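Local coordinates for lipoprotein (Bacillus anthracis, PDB 4JG9), which is a putative lipoprotein of unknown function that may bind lipid, at residues M99-I107 and W130-S138. Residues are numbered along the deposited sequence; the frame is centred on the assembly and turned at random.
Sequences MPTGKLSII and WTTSNTIDS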
loop_
_atom_site.group_PDB
_atom_site.type_symbol
_atom_site.label_atom_id
_atom_site.label_comp_id
_atom_site.label_asym_id
_atom_site.label_seq_id
_atom_site.Cartn_x
_atom_site.Cartn_y
_atom_site.Cartn_z
HETATM N N MSE A 99 -12.397 22.436 8.050
HETATM C CA MSE A 99 -11.654 21.285 7.571
HETATM C C MSE A 99 -10.202 21.663 7.391
HETATM O O MSE A 99 -9.902 22.631 6.702
HETATM C CB MSE A 99 -12.191 20.836 6.218
HETATM C CG MSE A 99 -11.604 19.512 5.761
HETATM SE SE MSE A 99 -12.524 18.033 6.606
HETATM C CE MSE A 99 -11.169 16.733 6.274
ATOM N N PRO A 100 -9.291 20.890 7.997
ATOM C CA PRO A 100 -7.855 21.180 7.884
ATOM C C PRO A 100 -7.383 21.060 6.442
ATOM O O PRO A 100 -7.978 20.325 5.651
ATOM C CB PRO A 100 -7.205 20.082 8.720
ATOM C CG PRO A 100 -8.299 19.517 9.563
ATOM C CD PRO A 100 -9.550 19.664 8.767
ATOM N N THR A 101 -6.318 21.769 6.108
ATOM C CA THR A 101 -5.732 21.685 4.778
ATOM C C THR A 101 -4.739 20.519 4.698
ATOM O O THR A 101 -4.000 20.273 5.654
ATOM C CB THR A 101 -4.971 22.979 4.441
ATOM O OG1 THR A 101 -5.847 24.097 4.560
ATOM C CG2 THR A 101 -4.369 22.926 3.030
ATOM N N GLY A 102 -4.717 19.808 3.570
ATOM C CA GLY A 102 -3.712 18.777 3.341
ATOM C C GLY A 102 -4.164 17.655 2.422
ATOM O O GLY A 102 -5.328 17.592 2.031
ATOM N N LYS A 103 -3.255 16.749 2.077
ATOM C CA LYS A 103 -3.675 15.587 1.310
ATOM C C LYS A 103 -4.529 14.714 2.230
ATOM O O LYS A 103 -4.308 14.660 3.448
ATOM C CB LYS A 103 -2.477 14.763 0.823
ATOM C CG LYS A 103 -1.392 15.523 0.116
ATOM C CD LYS A 103 -1.812 16.075 -1.214
ATOM C CE LYS A 103 -0.555 16.548 -1.950
ATOM N NZ LYS A 103 -0.893 17.578 -2.960
ATOM N N LEU A 104 -5.495 14.021 1.648
ATOM C CA LEU A 104 -6.392 13.170 2.427
ATOM C C LEU A 104 -5.945 11.720 2.369
ATOM O O LEU A 104 -5.710 11.180 1.281
ATOM C CB LEU A 104 -7.824 13.287 1.895
ATOM C CG LEU A 104 -8.904 12.440 2.559
ATOM C CD1 LEU A 104 -9.306 13.037 3.890
ATOM C CD2 LEU A 104 -10.102 12.345 1.640
ATOM N N SER A 105 -5.818 11.096 3.535
ATOM C CA SER A 105 -5.483 9.673 3.604
ATOM C C SER A 105 -6.608 8.846 4.219
ATOM O O SER A 105 -7.285 9.271 5.163
ATOM C CB SER A 105 -4.194 9.436 4.409
ATOM O OG SER A 105 -3.107 10.214 3.939
ATOM N N ILE A 106 -6.803 7.657 3.670
ATOM C CA ILE A 106 -7.741 6.715 4.235
ATOM C C ILE A 106 -7.051 5.379 4.435
ATOM O O ILE A 106 -6.558 4.780 3.484
ATOM C CB ILE A 106 -8.949 6.493 3.337
ATOM C CG1 ILE A 106 -9.758 7.780 3.216
ATOM C CG2 ILE A 106 -9.831 5.393 3.920
ATOM C CD1 ILE A 106 -10.744 7.739 2.091
ATOM N N ILE A 107 -7.022 4.917 5.679
ATOM C CA ILE A 107 -6.422 3.638 6.023
ATOM C C ILE A 107 -7.497 2.735 6.609
ATOM O O ILE A 107 -8.052 3.041 7.664
ATOM C CB ILE A 107 -5.325 3.823 7.067
ATOM C CG1 ILE A 107 -4.251 4.792 6.544
ATOM C CG2 ILE A 107 -4.730 2.481 7.461
ATOM C CD1 ILE A 107 -3.045 4.909 7.457
ATOM N N TRP A 130 -2.866 5.104 -0.409
ATOM C CA TRP A 130 -3.279 5.530 0.923
ATOM C C TRP A 130 -3.902 6.907 0.860
ATOM O O TRP A 130 -4.827 7.227 1.623
ATOM C CB TRP A 130 -2.076 5.627 1.873
ATOM C CG TRP A 130 -1.200 4.404 1.958
ATOM C CD1 TRP A 130 -0.006 4.204 1.321
ATOM C CD2 TRP A 130 -1.430 3.234 2.754
ATOM N NE1 TRP A 130 0.519 2.975 1.672
ATOM C CE2 TRP A 130 -0.343 2.358 2.541
ATOM C CE3 TRP A 130 -2.451 2.843 3.628
ATOM C CZ2 TRP A 130 -0.247 1.109 3.166
ATOM C CZ3 TRP A 130 -2.357 1.591 4.244
ATOM C CH2 TRP A 130 -1.257 0.743 4.005
ATOM N N THR A 131 -3.364 7.729 -0.040
ATOM C CA THR A 131 -3.542 9.172 0.028
ATOM C C THR A 131 -3.921 9.798 -1.309
ATOM O O THR A 131 -3.391 9.420 -2.350
ATOM C CB THR A 131 -2.221 9.799 0.531
ATOM O OG1 THR A 131 -1.885 9.228 1.801
ATOM C CG2 THR A 131 -2.309 11.325 0.647
ATOM N N THR A 132 -4.820 10.777 -1.288
ATOM C CA THR A 132 -5.199 11.457 -2.521
ATOM C C THR A 132 -4.007 12.222 -3.065
ATOM O O THR A 132 -3.129 12.610 -2.294
ATOM C CB THR A 132 -6.323 12.460 -2.283
ATOM O OG1 THR A 132 -5.889 13.458 -1.338
ATOM C CG2 THR A 132 -7.571 11.738 -1.753
ATOM N N SER A 133 -3.955 12.441 -4.379
ATOM C CA SER A 133 -2.856 13.240 -4.921
ATOM C C SER A 133 -3.155 14.703 -4.727
ATOM O O SER A 133 -2.249 15.545 -4.753
ATOM C CB SER A 133 -2.594 12.967 -6.401
ATOM O OG SER A 133 -3.715 13.292 -7.192
ATOM N N ASN A 134 -4.427 15.021 -4.515
ATOM C CA ASN A 134 -4.813 16.425 -4.374
ATOM C C ASN A 134 -4.905 16.869 -2.921
ATOM O O ASN A 134 -5.097 16.056 -2.010
ATOM C CB ASN A 134 -6.138 16.677 -5.085
ATOM C CG ASN A 134 -7.286 15.940 -4.436
ATOM O OD1 ASN A 134 -7.325 14.704 -4.440
ATOM N ND2 ASN A 134 -8.247 16.693 -3.904
ATOM N N THR A 135 -4.765 18.171 -2.714
ATOM C CA THR A 135 -4.818 18.763 -1.389
ATOM C C THR A 135 -6.213 19.306 -1.171
ATOM O O THR A 135 -6.732 20.014 -2.035
ATOM C CB THR A 135 -3.829 19.937 -1.297
ATOM O OG1 THR A 135 -2.510 19.489 -1.628
ATOM C CG2 THR A 135 -3.851 20.563 0.089
ATOM N N ILE A 136 -6.840 18.972 -0.046
ATOM C CA ILE A 136 -8.158 19.525 0.259
ATOM C C ILE A 136 -8.028 20.628 1.301
ATOM O O ILE A 136 -6.979 20.764 1.932
ATOM C CB ILE A 136 -9.140 18.451 0.788
ATOM C CG1 ILE A 136 -8.746 18.022 2.199
ATOM C CG2 ILE A 136 -9.210 17.247 -0.151
ATOM C CD1 ILE A 136 -9.724 17.096 2.847
ATOM N N ASP A 137 -9.094 21.414 1.460
ATOM C CA ASP A 137 -9.178 22.463 2.477
ATOM C C ASP A 137 -10.650 22.745 2.799
ATOM O O ASP A 137 -11.536 22.037 2.318
ATOM C CB ASP A 137 -8.461 23.736 2.018
ATOM C CG ASP A 137 -9.003 24.276 0.699
ATOM O OD1 ASP A 137 -10.199 24.071 0.388
ATOM O OD2 ASP A 137 -8.215 24.879 -0.057
ATOM N N SER A 138 -10.899 23.801 3.572
ATOM C CA SER A 138 -12.252 24.191 3.983
ATOM C C SER A 138 -13.180 24.583 2.828
ATOM O O SER A 138 -14.394 24.645 3.001
ATOM C CB SER A 138 -12.173 25.342 4.979
ATOM O OG SER A 138 -11.456 26.423 4.405
HETATM O O HOH W 1 -8.566 24.443 5.390
#
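G102 and I136 exchange both backbone hydrogen bonds as an antiparallel pair, G102 N giving to I136 O and I136 N to G102 O. Further along the strand, T132 N reaches L104 O at 2.7 Å, and I106 N meets W130 O almost head-on, with a C=O...N angle of 171°. Between these bonded pairs the 130-138 chain turns a corner at S133 and N134, and side chains take over. T132 OG1, tucked between its own backbone N and carbonyl carbon (chi1 60°), accepts from L104 N at 3.1 Å, standing in for a main-chain acceptor, and donates in the carbonyl plane to N134 O at 2.8 Å, which holds the corner. K103 spans the same corner: its chain folds at chi2 (-68°), runs CD past N134 O, and brings NZ to T135 OG1 at 2.8 Å and to S133 O. On the face carrying K103, S105 and T131, T131 CG2 packs against K103 CB, and S105 OG and T131 OG1 share a hydrogen bond of 2.7 Å; the second subunit covers the S105/T131 end, its E127 bonding T131 OG1. W130 lays ring atom CE3 obliquely against I107 CG1 at 3.9 Å, while its NE1 bonds P128 O of the second subunit. The buried side is apolar, where I136 CD1 meets the selenomethionine methyl CE of M99 at 3.7 Å and more loosely L104 CD1. Beyond the paired residues, a water links M99 O, T101 OG1 and S138 N. Strand 102-110 is thus flanked by 131-136 and, through backbone bonds of S105 with Y160 and I107 with N158, by 153-161, while L104, I106 and I136 reach L145, W92 and F94, so the apolar side of the pair packs against the other antiparallel sheet.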